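Glucose dehydrogenase (Serratia sp. FS14, PDB 7CDY) belongs to the glucose/sorbosone dehydrogenase family of beta-propeller proteins and carries a bound calcium ion. Local coordinates at residues V65-P69 with K128-D132; F138-E143 with H190-L196; W261-L267 with Q292-L298; S268-D274 with I319-S324. Residues are numbered along the deposited sequence.

Interaction 1 (V65-P69 with K128-D132); sequences VLPAP and KLAFD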
loop_
_atom_site.group_PDB
_atom_site.type_symbol
_atom_site.label_atom_id
_atom_site.label_comp_id
_atom_site.label_asym_id
_atom_site.label_seq_id
_atom_site.Cartn_x
_atom_site.Cartn_y
_atom_site.Cartn_z
ATOM N N VAL A 65 -3.589 -7.246 3.308
ATOM C CA VAL A 65 -3.495 -8.701 3.348
ATOM C C VAL A 65 -2.611 -9.142 2.189
ATOM O O VAL A 65 -2.800 -8.704 1.049
ATOM C CB VAL A 65 -4.881 -9.380 3.316
ATOM C CG1 VAL A 65 -5.712 -8.978 2.085
ATOM C CG2 VAL A 65 -4.730 -10.897 3.392
ATOM N N LEU A 66 -1.623 -9.988 2.483
ATOM C CA LEU A 66 -0.677 -10.449 1.469
ATOM C C LEU A 66 -0.287 -11.900 1.727
ATOM O O LEU A 66 0.533 -12.186 2.617
ATOM C CB LEU A 66 0.555 -9.549 1.406
ATOM C CG LEU A 66 1.619 -9.912 0.363
ATOM C CD1 LEU A 66 1.001 -10.091 -1.007
ATOM C CD2 LEU A 66 2.727 -8.858 0.302
ATOM N N PRO A 67 -0.842 -12.834 0.965
ATOM C CA PRO A 67 -0.353 -14.214 1.013
ATOM C C PRO A 67 1.126 -14.266 0.681
ATOM O O PRO A 67 1.648 -13.478 -0.110
ATOM C CB PRO A 67 -1.178 -14.914 -0.070
ATOM C CG PRO A 67 -2.424 -14.069 -0.191
ATOM C CD PRO A 67 -1.963 -12.673 0.037
ATOM N N ALA A 68 1.819 -15.191 1.329
ATOM C CA ALA A 68 3.220 -15.405 1.005
ATOM C C ALA A 68 3.351 -15.860 -0.449
ATOM O O ALA A 68 2.415 -16.449 -1.013
ATOM C CB ALA A 68 3.807 -16.476 1.926
ATOM N N PRO A 69 4.502 -15.608 -1.086
ATOM C CA PRO A 69 4.684 -16.095 -2.461
ATOM C C PRO A 69 4.446 -17.587 -2.591
ATOM O O PRO A 69 3.917 -18.039 -3.617
ATOM C CB PRO A 69 6.136 -15.708 -2.789
ATOM C CG PRO A 69 6.442 -14.560 -1.867
ATOM C CD PRO A 69 5.654 -14.815 -0.611
ATOM N N LYS A 128 1.062 -0.518 3.040
ATOM C CA LYS A 128 1.162 -1.428 1.907
ATOM C C LYS A 128 2.370 -2.352 2.052
ATOM O O LYS A 128 3.388 -2.003 2.663
ATOM C CB LYS A 128 1.238 -0.665 0.582
ATOM C CG LYS A 128 0.034 0.253 0.254
ATOM C CD LYS A 128 -1.316 -0.429 0.352
ATOM C CE LYS A 128 -1.804 -0.997 -0.965
ATOM N NZ LYS A 128 -3.126 -1.680 -0.787
ATOM N N LEU A 129 2.233 -3.546 1.483
ATOM C CA LEU A 129 3.252 -4.590 1.539
ATOM C C LEU A 129 3.507 -5.097 0.130
ATOM O O LEU A 129 2.599 -5.109 -0.707
ATOM C CB LEU A 129 2.758 -5.791 2.350
ATOM C CG LEU A 129 2.304 -5.507 3.773
ATOM C CD1 LEU A 129 1.731 -6.766 4.398
ATOM C CD2 LEU A 129 3.443 -4.974 4.633
ATOM N N ALA A 130 4.734 -5.565 -0.128
ATOM C CA ALA A 130 5.026 -6.200 -1.406
ATOM C C ALA A 130 6.275 -7.056 -1.277
ATOM O O ALA A 130 7.249 -6.651 -0.632
ATOM C CB ALA A 130 5.244 -5.155 -2.511
ATOM N N PHE A 131 6.255 -8.216 -1.924
ATOM C CA PHE A 131 7.449 -9.040 -2.017
ATOM C C PHE A 131 8.226 -8.698 -3.288
ATOM O O PHE A 131 7.649 -8.371 -4.325
ATOM C CB PHE A 131 7.077 -10.529 -1.995
ATOM C CG PHE A 131 6.727 -11.041 -0.627
ATOM C CD1 PHE A 131 7.728 -11.382 0.271
ATOM C CD2 PHE A 131 5.405 -11.179 -0.225
ATOM C CE1 PHE A 131 7.411 -11.835 1.539
ATOM C CE2 PHE A 131 5.097 -11.648 1.040
ATOM C CZ PHE A 131 6.101 -11.968 1.921
ATOM N N ASP A 132 9.552 -8.761 -3.197
ATOM C CA ASP A 132 10.378 -8.643 -4.393
ATOM C C ASP A 132 10.627 -10.031 -4.996
ATOM O O ASP A 132 10.096 -11.038 -4.527
ATOM C CB ASP A 132 11.632 -7.801 -4.120
ATOM C CG ASP A 132 12.723 -8.553 -3.351
ATOM O OD1 ASP A 132 12.576 -9.740 -3.030
ATOM O OD2 ASP A 132 13.755 -7.908 -3.061
#
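Strands 65-67 and 129-131 run nearly side by side, their axes 7.9 Å apart at closest and inclined by 16°. At that spacing no hydrogen bond joins the two segments, and side chains bridge the gap. The apolar contacts centre on L66, whose CD2 lies 3.7 Å from L129 CB and 3.6 Å from F131 CD2; the leucine thus fills the space between two residues that point the same way from alternate positions of the facing strand. A CH-pi contact follows farther along: P69 CD sits 3.6 Å from the centroid of the F131 ring, 12° off its normal, so this methylene lies over one face of the phenylalanine ring. Beyond the end of the strand, A68 CA lies 4.2 Å from F131 CE2, oblique to the ring. The polar groups look elsewhere: K128 forms salt bridges with E64 and E321, and L129 N bonds to E64. These are the first strands of successive propeller blades, each hydrogen-bonded within its own sheet: L66 pairs with Y78 of strand 76-84, A130 with F138 of strand 137-140. Y78 also meets the F131 ring edge-to-face, so strand 76-84 completes the apolar seam between the blades.

Interaction 2 (F138-E143 with H190-L196); sequences FIALGE and HRNPQGL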
loop_
_atom_site.group_PDB
_atom_site.type_symbol
_atom_site.label_atom_id
_atom_site.label_comp_id
_atom_site.label_asym_id
_atom_site.label_seq_id
_atom_site.Cartn_x
_atom_site.Cartn_y
_atom_site.Cartn_z
ATOM N N PHE A 138 8.858 -5.911 1.507
ATOM C CA PHE A 138 8.869 -4.457 1.606
ATOM C C PHE A 138 7.622 -3.949 2.323
ATOM O O PHE A 138 6.506 -4.418 2.068
ATOM C CB PHE A 138 8.979 -3.819 0.223
ATOM C CG PHE A 138 10.363 -3.867 -0.356
ATOM C CD1 PHE A 138 10.872 -5.044 -0.874
ATOM C CD2 PHE A 138 11.152 -2.724 -0.387
ATOM C CE1 PHE A 138 12.160 -5.083 -1.400
ATOM C CE2 PHE A 138 12.425 -2.757 -0.925
ATOM C CZ PHE A 138 12.924 -3.934 -1.422
ATOM N N ILE A 139 7.822 -3.002 3.234
ATOM C CA ILE A 139 6.759 -2.454 4.069
ATOM C C ILE A 139 6.823 -0.935 3.964
ATOM O O ILE A 139 7.846 -0.330 4.301
ATOM C CB ILE A 139 6.939 -2.877 5.537
ATOM C CG1 ILE A 139 7.033 -4.403 5.671
ATOM C CG2 ILE A 139 5.829 -2.307 6.387
ATOM C CD1 ILE A 139 7.568 -4.848 7.020
ATOM N N ALA A 140 5.725 -0.311 3.536
ATOM C CA ALA A 140 5.665 1.140 3.363
ATOM C C ALA A 140 5.012 1.760 4.593
ATOM O O ALA A 140 3.880 1.408 4.942
ATOM C CB ALA A 140 4.884 1.485 2.095
ATOM N N LEU A 141 5.707 2.692 5.238
ATOM C CA LEU A 141 5.252 3.297 6.485
ATOM C C LEU A 141 5.072 4.800 6.345
ATOM O O LEU A 141 5.976 5.501 5.875
ATOM C CB LEU A 141 6.250 3.019 7.607
ATOM C CG LEU A 141 6.502 1.544 7.917
ATOM C CD1 LEU A 141 7.658 1.392 8.890
ATOM C CD2 LEU A 141 5.244 0.906 8.494
ATOM N N GLY A 142 3.907 5.302 6.779
ATOM C CA GLY A 142 3.710 6.731 6.884
ATOM C C GLY A 142 4.430 7.306 8.092
ATOM O O GLY A 142 4.979 6.600 8.937
ATOM N N GLU A 143 4.434 8.636 8.165
ATOM C CA GLU A 143 5.123 9.325 9.295
ATOM C C GLU A 143 4.158 9.685 10.440
ATOM O O GLU A 143 4.540 10.500 11.241
ATOM C CB GLU A 143 5.992 10.524 8.863
ATOM C CG GLU A 143 5.455 11.416 7.753
ATOM C CD GLU A 143 4.131 12.139 7.974
ATOM O OE1 GLU A 143 3.180 11.490 8.354
ATOM O OE2 GLU A 143 4.070 13.322 7.682
ATOM N N HIS A 190 9.517 9.722 3.216
ATOM C CA HIS A 190 8.206 9.458 2.644
ATOM C C HIS A 190 7.121 10.035 3.550
ATOM O O HIS A 190 7.306 10.159 4.764
ATOM C CB HIS A 190 8.011 7.944 2.481
ATOM C CG HIS A 190 9.036 7.304 1.597
ATOM N ND1 HIS A 190 9.073 7.511 0.235
ATOM C CD2 HIS A 190 10.085 6.491 1.881
ATOM C CE1 HIS A 190 10.086 6.837 -0.288
ATOM N NE2 HIS A 190 10.716 6.213 0.691
ATOM N N ARG A 191 5.990 10.415 2.940
ATOM C CA ARG A 191 4.891 11.003 3.703
ATOM C C ARG A 191 3.850 9.966 4.137
ATOM O O ARG A 191 3.847 9.544 5.297
ATOM C CB ARG A 191 4.245 12.165 2.946
ATOM C CG ARG A 191 3.210 12.908 3.762
ATOM C CD ARG A 191 2.660 14.096 2.976
ATOM N NE ARG A 191 1.560 14.741 3.687
ATOM C CZ ARG A 191 0.314 14.288 3.678
ATOM N NH1 ARG A 191 0.005 13.225 2.951
ATOM N NH2 ARG A 191 -0.621 14.915 4.373
ATOM N N ASN A 192 2.939 9.567 3.246
ATOM C CA ASN A 192 1.971 8.517 3.553
ATOM C C ASN A 192 1.786 7.630 2.337
ATOM O O ASN A 192 0.944 7.903 1.469
ATOM C CB ASN A 192 0.623 9.063 4.014
ATOM C CG ASN A 192 -0.236 7.970 4.583
ATOM O OD1 ASN A 192 0.286 7.016 5.158
ATOM N ND2 ASN A 192 -1.549 8.087 4.425
ATOM N N PRO A 193 2.565 6.551 2.241
ATOM C CA PRO A 193 2.538 5.699 1.039
ATOM C C PRO A 193 1.375 4.722 1.074
ATOM O O PRO A 193 1.287 3.877 1.970
ATOM C CB PRO A 193 3.883 4.962 1.092
ATOM C CG PRO A 193 4.271 4.978 2.556
ATOM C CD PRO A 193 3.644 6.194 3.181
ATOM N N GLN A 194 0.502 4.812 0.068
ATOM C CA GLN A 194 -0.588 3.861 -0.085
ATOM C C GLN A 194 -0.504 3.115 -1.416
ATOM O O GLN A 194 -1.498 2.535 -1.872
ATOM C CB GLN A 194 -1.953 4.508 0.171
ATOM C CG GLN A 194 -2.130 4.906 1.652
ATOM C CD GLN A 194 -3.508 5.442 1.992
ATOM O OE1 GLN A 194 -4.223 5.948 1.132
ATOM N NE2 GLN A 194 -3.886 5.325 3.262
ATOM N N GLY A 195 0.688 3.056 -2.014
ATOM C CA GLY A 195 0.920 2.214 -3.169
ATOM C C GLY A 195 2.304 1.605 -3.102
ATOM O O GLY A 195 3.269 2.314 -2.791
ATOM N N LEU A 196 2.414 0.312 -3.400
ATOM C CA LEU A 196 3.711 -0.362 -3.379
ATOM C C LEU A 196 3.609 -1.598 -4.257
ATOM O O LEU A 196 2.777 -2.472 -3.992
ATOM C CB LEU A 196 4.059 -0.756 -1.943
ATOM C CG LEU A 196 5.495 -1.203 -1.683
ATOM C CD1 LEU A 196 6.459 -0.031 -1.810
ATOM C CD2 LEU A 196 5.604 -1.839 -0.293
#
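L196, A140 and P193 form the apolar centre. L196 CD2 lies 3.9 Å from F138 CB and 4.2 Å from A140 CB, while A140 CB meets the proline ring at P193 CG, 3.6 Å away. Side chains separate strands 138-140 and 192-196 here: their axes approach to 8.2 Å at 152°, roughly antiparallel, yet they belong to different sheets. Toward L141 the chains converge, with P193 CD 3.6 Å from L141 O and 3.7 Å from G142 N. At G142 the CA atoms of G142 and N192 are only 4.2 Å apart; a CB on G142 would clash with N192 OD1. R191 O receives the single cross-segment hydrogen bond, from E143 N (3.1 Å), and a CA-H...O contact from G142 CA (3.2 Å). At this polar edge the carboxylate of E143 bonds to H124, N145 and W229, N192 OD1 takes a bond from G126, and H190 bonds to S187 and E209, its side chain about 6 Å from the calcium ion. The contact joins consecutive blades: strand 137-140 lies in one sheet (I139 pairs with V161 of strand 160-163), and strand 192-198 begins the next, Q194 and G195 making a classic bulge opposite H208 of strand 205-210.

Interaction 3 (W261-L267 with Q292-L298); sequences WRVSPGL and QKALIRL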
loop_
_atom_site.group_PDB
_atom_site.type_symbol
_atom_site.label_atom_id
_atom_site.label_comp_id
_atom_site.label_asym_id
_atom_site.label_seq_id
_atom_site.Cartn_x
_atom_site.Cartn_y
_atom_site.Cartn_z
ATOM N N TRP A 261 1.715 14.904 -9.024
ATOM C CA TRP A 261 0.431 15.536 -9.309
ATOM C C TRP A 261 0.311 16.773 -8.436
ATOM O O TRP A 261 0.108 16.669 -7.221
ATOM C CB TRP A 261 -0.712 14.581 -8.980
ATOM C CG TRP A 261 -0.920 13.431 -9.914
ATOM C CD1 TRP A 261 -1.881 13.328 -10.884
ATOM C CD2 TRP A 261 -0.190 12.195 -9.937
ATOM N NE1 TRP A 261 -1.782 12.115 -11.513
ATOM C CE2 TRP A 261 -0.757 11.399 -10.952
ATOM C CE3 TRP A 261 0.880 11.677 -9.197
ATOM C CZ2 TRP A 261 -0.283 10.121 -11.249
ATOM C CZ3 TRP A 261 1.353 10.407 -9.504
ATOM C CH2 TRP A 261 0.768 9.646 -10.516
ATOM N N ARG A 262 0.396 17.953 -9.053
ATOM C CA ARG A 262 0.247 19.179 -8.278
ATOM C C ARG A 262 -1.138 19.296 -7.650
ATOM O O ARG A 262 -1.275 19.832 -6.546
ATOM C CB ARG A 262 0.579 20.393 -9.142
ATOM C CG ARG A 262 2.063 20.495 -9.426
ATOM C CD ARG A 262 2.367 21.708 -10.304
ATOM N NE ARG A 262 3.797 21.872 -10.556
ATOM C CZ ARG A 262 4.639 22.421 -9.687
ATOM N NH1 ARG A 262 5.919 22.541 -10.005
ATOM N NH2 ARG A 262 4.203 22.850 -8.508
ATOM N N VAL A 263 -2.169 18.772 -8.306
ATOM C CA VAL A 263 -3.488 18.634 -7.702
ATOM C C VAL A 263 -3.665 17.163 -7.344
ATOM O O VAL A 263 -3.585 16.292 -8.220
ATOM C CB VAL A 263 -4.597 19.135 -8.645
ATOM C CG1 VAL A 263 -5.965 19.029 -7.967
ATOM C CG2 VAL A 263 -4.315 20.586 -9.084
ATOM N N SER A 264 -3.852 16.879 -6.061
ATOM C CA SER A 264 -3.828 15.485 -5.581
ATOM C C SER A 264 -5.060 14.692 -5.986
ATOM O O SER A 264 -6.174 15.055 -5.596
ATOM C CB SER A 264 -3.733 15.442 -4.071
ATOM O OG SER A 264 -2.517 15.989 -3.611
ATOM N N PRO A 265 -4.913 13.582 -6.711
ATOM C CA PRO A 265 -6.059 12.677 -6.883
ATOM C C PRO A 265 -6.373 11.864 -5.639
ATOM O O PRO A 265 -7.493 11.338 -5.538
ATOM C CB PRO A 265 -5.625 11.761 -8.039
ATOM C CG PRO A 265 -4.419 12.439 -8.670
ATOM C CD PRO A 265 -3.760 13.156 -7.525
ATOM N N GLY A 266 -5.425 11.749 -4.699
ATOM C CA GLY A 266 -5.563 10.861 -3.563
ATOM C C GLY A 266 -5.153 9.446 -3.925
ATOM O O GLY A 266 -5.969 8.527 -3.841
ATOM N N LEU A 267 -3.889 9.253 -4.311
ATOM C CA LEU A 267 -3.445 7.971 -4.851
ATOM C C LEU A 267 -3.578 6.855 -3.824
ATOM O O LEU A 267 -3.140 6.991 -2.679
ATOM C CB LEU A 267 -1.983 8.063 -5.277
ATOM C CG LEU A 267 -1.560 9.226 -6.172
ATOM C CD1 LEU A 267 -0.072 9.118 -6.454
ATOM C CD2 LEU A 267 -2.367 9.282 -7.471
ATOM N N GLN A 292 -10.460 12.024 -6.137
ATOM C CA GLN A 292 -11.006 12.257 -7.470
ATOM C C GLN A 292 -11.884 11.115 -7.971
ATOM O O GLN A 292 -12.429 11.214 -9.076
ATOM C CB GLN A 292 -9.897 12.612 -8.473
ATOM C CG GLN A 292 -9.415 14.048 -8.312
ATOM C CD GLN A 292 -8.222 14.385 -9.179
ATOM O OE1 GLN A 292 -7.877 13.641 -10.097
ATOM N NE2 GLN A 292 -7.571 15.508 -8.881
ATOM N N LYS A 293 -12.049 10.051 -7.190
ATOM C CA LYS A 293 -13.043 9.002 -7.450
ATOM C C LYS A 293 -12.887 8.417 -8.855
ATOM O O LYS A 293 -13.798 8.448 -9.686
ATOM C CB LYS A 293 -14.471 9.508 -7.203
ATOM C CG LYS A 293 -14.701 10.007 -5.797
ATOM C CD LYS A 293 -16.107 10.563 -5.610
ATOM C CE LYS A 293 -16.299 11.084 -4.195
ATOM N NZ LYS A 293 -17.690 11.569 -3.976
ATOM N N ALA A 294 -11.699 7.886 -9.122
ATOM C CA ALA A 294 -11.372 7.443 -10.470
ATOM C C ALA A 294 -10.233 6.434 -10.428
ATOM O O ALA A 294 -9.642 6.164 -9.378
ATOM C CB ALA A 294 -11.018 8.628 -11.377
ATOM N N LEU A 295 -9.941 5.879 -11.597
ATOM C CA LEU A 295 -8.812 4.987 -11.799
ATOM C C LEU A 295 -7.858 5.643 -12.785
ATOM O O LEU A 295 -8.279 6.082 -13.860
ATOM C CB LEU A 295 -9.308 3.654 -12.350
ATOM C CG LEU A 295 -8.252 2.588 -12.641
ATOM C CD1 LEU A 295 -7.572 2.123 -11.350
ATOM C CD2 LEU A 295 -8.904 1.410 -13.357
ATOM N N ILE A 296 -6.590 5.735 -12.409
ATOM C CA ILE A 296 -5.556 6.356 -13.225
ATOM C C ILE A 296 -4.798 5.261 -13.954
ATOM O O ILE A 296 -4.420 4.251 -13.346
ATOM C CB ILE A 296 -4.603 7.175 -12.339
ATOM C CG1 ILE A 296 -5.357 8.320 -11.669
ATOM C CG2 ILE A 296 -3.420 7.675 -13.142
ATOM C CD1 ILE A 296 -4.598 8.949 -10.509
ATOM N N ARG A 297 -4.561 5.448 -15.252
ATOM C CA ARG A 297 -3.718 4.539 -16.018
ATOM C C ARG A 297 -2.525 5.306 -16.568
ATOM O O ARG A 297 -2.694 6.246 -17.355
ATOM C CB ARG A 297 -4.489 3.894 -17.170
ATOM C CG ARG A 297 -3.636 2.899 -17.946
ATOM C CD ARG A 297 -4.429 2.180 -19.010
ATOM N NE ARG A 297 -4.659 3.019 -20.174
ATOM C CZ ARG A 297 -3.929 2.970 -21.283
ATOM N NH1 ARG A 297 -2.912 2.125 -21.375
ATOM N NH2 ARG A 297 -4.213 3.771 -22.301
ATOM N N LEU A 298 -1.319 4.911 -16.162
ATOM C CA LEU A 298 -0.087 5.505 -16.667
ATOM C C LEU A 298 0.539 4.556 -17.680
ATOM O O LEU A 298 0.807 3.392 -17.358
ATOM C CB LEU A 298 0.898 5.762 -15.528
ATOM C CG LEU A 298 0.397 6.650 -14.390
ATOM C CD1 LEU A 298 1.485 6.856 -13.356
ATOM C CD2 LEU A 298 -0.061 7.985 -14.961
HETATM O O HOH W 1 -5.133 15.642 -10.432
HETATM O O HOH W 2 -8.491 16.860 -6.329
#
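I296 pushes its CD1 in among three side chains of the facing loop, 3.8 Å from L267 CD2, 3.9 Å from P265 CB and 4.4 Å from W261 NE1. Two residues on, L298 CD1 meets the edge of the W261 indole at CH2 (4.0 Å). The ring nitrogen of W261 bonds to E308. At the other end Q292 N donates to P265 O (3.1 Å, 158°), just before the chain turns through a G1 bulge, K293 and A294 opposite A289, into strand 294-298. The Q292 side chain lies along the loop: OE1 is 3.6 Å from P265 CB and bonds to R310, while NE2 donates to water 1 (2.9 Å) and water 2 (3.0 Å). These waters donate in turn to V263 O (2.8 Å) and S264 O (3.0 Å). G266, with a positive phi, and L267 give their amides to D216, beyond both segments. In this inter-blade loop apolar side chains pack on the buried side, while partly exposed Q292 adds one backbone bond and two water bridges.

Interaction 4 (S268-D274 with I319-S324); sequences SGMAFYD and IREVRS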
loop_
_atom_site.group_PDB
_atom_site.type_symbol
_atom_site.label_atom_id
_atom_site.label_comp_id
_atom_site.label_asym_id
_atom_site.label_seq_id
_atom_site.Cartn_x
_atom_site.Cartn_y
_atom_site.Cartn_z
ATOM N N SER A 268 -4.145 5.731 -4.255
ATOM C CA SER A 268 -4.339 4.589 -3.370
ATOM C C SER A 268 -4.416 3.327 -4.205
ATOM O O SER A 268 -5.246 3.232 -5.115
ATOM C CB SER A 268 -5.633 4.764 -2.577
ATOM O OG SER A 268 -5.748 3.779 -1.570
ATOM N N GLY A 269 -3.564 2.352 -3.889
ATOM C CA GLY A 269 -3.551 1.129 -4.674
ATOM C C GLY A 269 -2.716 1.275 -5.930
ATOM O O GLY A 269 -2.651 2.357 -6.527
ATOM N N MET A 270 -2.036 0.207 -6.336
ATOM C CA MET A 270 -1.268 0.272 -7.570
ATOM C C MET A 270 -0.996 -1.135 -8.070
ATOM O O MET A 270 -0.690 -2.035 -7.285
ATOM C CB MET A 270 0.038 1.082 -7.432
ATOM C CG MET A 270 1.199 0.343 -6.792
ATOM S SD MET A 270 2.714 1.325 -6.560
ATOM C CE MET A 270 3.225 1.657 -8.242
ATOM N N ALA A 271 -1.108 -1.305 -9.381
ATOM C CA ALA A 271 -0.883 -2.589 -10.033
ATOM C C ALA A 271 -0.354 -2.368 -11.441
ATOM O O ALA A 271 -0.909 -1.561 -12.192
ATOM C CB ALA A 271 -2.175 -3.411 -10.106
ATOM N N PHE A 272 0.699 -3.098 -11.804
ATOM C CA PHE A 272 1.190 -3.151 -13.175
ATOM C C PHE A 272 0.415 -4.212 -13.947
ATOM O O PHE A 272 0.176 -5.313 -13.440
ATOM C CB PHE A 272 2.666 -3.543 -13.185
ATOM C CG PHE A 272 3.581 -2.539 -12.531
ATOM C CD1 PHE A 272 4.128 -1.490 -13.263
ATOM C CD2 PHE A 272 3.934 -2.668 -11.187
ATOM C CE1 PHE A 272 4.992 -0.585 -12.662
ATOM C CE2 PHE A 272 4.782 -1.762 -10.587
ATOM C CZ PHE A 272 5.315 -0.725 -11.320
ATOM N N TYR A 273 0.016 -3.892 -15.180
ATOM C CA TYR A 273 -0.749 -4.836 -15.992
ATOM C C TYR A 273 0.205 -5.612 -16.899
ATOM O O TYR A 273 0.794 -5.045 -17.823
ATOM C CB TYR A 273 -1.863 -4.158 -16.789
ATOM C CG TYR A 273 -2.769 -5.184 -17.432
ATOM C CD1 TYR A 273 -3.862 -5.701 -16.741
ATOM C CD2 TYR A 273 -2.501 -5.677 -18.710
ATOM C CE1 TYR A 273 -4.684 -6.665 -17.314
ATOM C CE2 TYR A 273 -3.323 -6.643 -19.293
ATOM C CZ TYR A 273 -4.405 -7.132 -18.589
ATOM O OH TYR A 273 -5.224 -8.085 -19.161
ATOM N N ASP A 274 0.344 -6.912 -16.628
ATOM C CA ASP A 274 1.189 -7.814 -17.405
ATOM C C ASP A 274 0.390 -9.013 -17.910
ATOM O O ASP A 274 0.945 -10.094 -18.134
ATOM C CB ASP A 274 2.396 -8.261 -16.574
ATOM C CG ASP A 274 3.483 -8.937 -17.406
ATOM O OD1 ASP A 274 3.614 -8.636 -18.612
ATOM O OD2 ASP A 274 4.214 -9.778 -16.835
ATOM N N ILE A 319 -11.582 4.975 -5.179
ATOM C CA ILE A 319 -10.868 3.739 -5.500
ATOM C C ILE A 319 -9.707 3.563 -4.525
ATOM O O ILE A 319 -8.747 4.339 -4.541
ATOM C CB ILE A 319 -10.411 3.691 -6.963
ATOM C CG1 ILE A 319 -11.603 3.875 -7.920
ATOM C CG2 ILE A 319 -9.691 2.372 -7.249
ATOM C CD1 ILE A 319 -12.791 2.962 -7.635
ATOM N N ARG A 320 -9.811 2.546 -3.671
ATOM C CA ARG A 320 -8.880 2.307 -2.578
ATOM C C ARG A 320 -7.806 1.280 -2.914
ATOM O O ARG A 320 -6.671 1.379 -2.416
ATOM C CB ARG A 320 -9.680 1.818 -1.362
ATOM C CG ARG A 320 -8.896 1.140 -0.233
ATOM C CD ARG A 320 -8.009 2.093 0.566
ATOM N NE ARG A 320 -8.766 3.046 1.372
ATOM C CZ ARG A 320 -8.233 4.124 1.941
ATOM N NH1 ARG A 320 -6.942 4.394 1.793
ATOM N NH2 ARG A 320 -8.994 4.946 2.647
ATOM N N GLU A 321 -8.131 0.291 -3.740
ATOM C CA GLU A 321 -7.241 -0.838 -3.984
ATOM C C GLU A 321 -7.324 -1.215 -5.452
ATOM O O GLU A 321 -8.397 -1.120 -6.058
ATOM C CB GLU A 321 -7.671 -2.053 -3.136
ATOM C CG GLU A 321 -6.887 -3.364 -3.396
ATOM C CD GLU A 321 -5.457 -3.313 -2.866
ATOM O OE1 GLU A 321 -4.713 -2.371 -3.210
ATOM O OE2 GLU A 321 -5.059 -4.222 -2.103
ATOM N N VAL A 322 -6.182 -1.607 -6.023
ATOM C CA VAL A 322 -6.089 -2.073 -7.405
ATOM C C VAL A 322 -5.176 -3.288 -7.441
ATOM O O VAL A 322 -4.029 -3.213 -6.985
ATOM C CB VAL A 322 -5.462 -0.994 -8.309
ATOM C CG1 VAL A 322 -5.541 -1.432 -9.761
ATOM C CG2 VAL A 322 -6.120 0.366 -8.117
ATOM N N ARG A 323 -5.655 -4.393 -8.013
ATOM C CA ARG A 323 -4.795 -5.554 -8.220
ATOM C C ARG A 323 -5.008 -6.098 -9.622
ATOM O O ARG A 323 -6.123 -6.070 -10.151
ATOM C CB ARG A 323 -5.045 -6.678 -7.195
ATOM C CG ARG A 323 -4.816 -6.294 -5.745
ATOM C CD ARG A 323 -3.326 -6.165 -5.359
ATOM N NE ARG A 323 -3.231 -5.614 -4.007
ATOM C CZ ARG A 323 -2.132 -5.141 -3.424
ATOM N NH1 ARG A 323 -0.965 -5.149 -4.057
ATOM N NH2 ARG A 323 -2.229 -4.650 -2.190
ATOM N N SER A 324 -3.930 -6.600 -10.223
ATOM C CA SER A 324 -4.020 -7.249 -11.527
ATOM C C SER A 324 -4.286 -8.731 -11.298
ATOM O O SER A 324 -3.456 -9.429 -10.703
ATOM C CB SER A 324 -2.720 -7.039 -12.305
ATOM O OG SER A 324 -2.814 -7.532 -13.636
HETATM O O HOH W 3 -4.804 2.821 0.847
HETATM O O HOH W 4 -2.568 -2.204 -4.780
HETATM O O HOH W 5 -0.152 -4.750 -7.038
HETATM O O HOH W 6 -0.484 -8.586 -14.574
#
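Strands 268-273 and 319-324 run nearly parallel (14°) with axes only 4.6 Å apart, yet no backbone-to-backbone hydrogen bond joins them; a serine hydroxyl and water make the links. S268 OG donates to R320 O (2.7 Å) and accepts a hydrogen bond from water 3 (2.8 Å), which accepts from R320 NH1 (2.8 Å); R320 NH2 forms a salt bridge with D335. Water 4 accepts from M270 N (2.9 Å) and lies 2.7 Å from E321 OE1 and 2.8 Å from V322 O. Water 5 spans M270 O (2.8 Å) and R323 NH1 (3.1 Å), and water 6 joins D274 N (2.8 Å) to S324 OG (2.7 Å). The closest CA pair is G269 and E321, at 4.2 Å. G269 has a positive phi of 83°, and a CB there would strike V322 N and E321 CA, so this approach depends on its bare CA. Farther on, A271 CB touches V322 CG1 (3.9 Å) and S324 N (3.6 Å). E321 OE2 and R323 NH2 form a salt bridge (2.9 Å) beside the waters; both side chains have further ionic partners, K128 for E321 and E64 for R323. Each strand ends its own sheet, pairing outward: A271 with F286 of strand 284-289, and R320 and E321 in a classic bulge opposite L333 of strand 330-334. On the other flank G269 bonds to Q194 of strand 192-198.

From the N terminus, interaction 1 closes a loop of 58 residues that builds one propeller blade and brings the next against it. Interaction 2 follows in series: strand 137-140 pairs with strand 129-131, then closes 46 residues onto the first strand of the following blade. Interactions 3 and 4, closing 24 and 44 residues, cross, because 268-274 lies between 261-267 and 292-298, while 319-324 comes after both; they share the sheet of strands 267-273 and 294-301. Further bonds link the contacts directly. Q194 O of interaction 2 bonds to G269 N of interaction 4 (2.9 Å), and K128 NZ of interaction 1 reaches E321 OE1 of interaction 4 (3.0 Å), a salt bridge between non-consecutive blades.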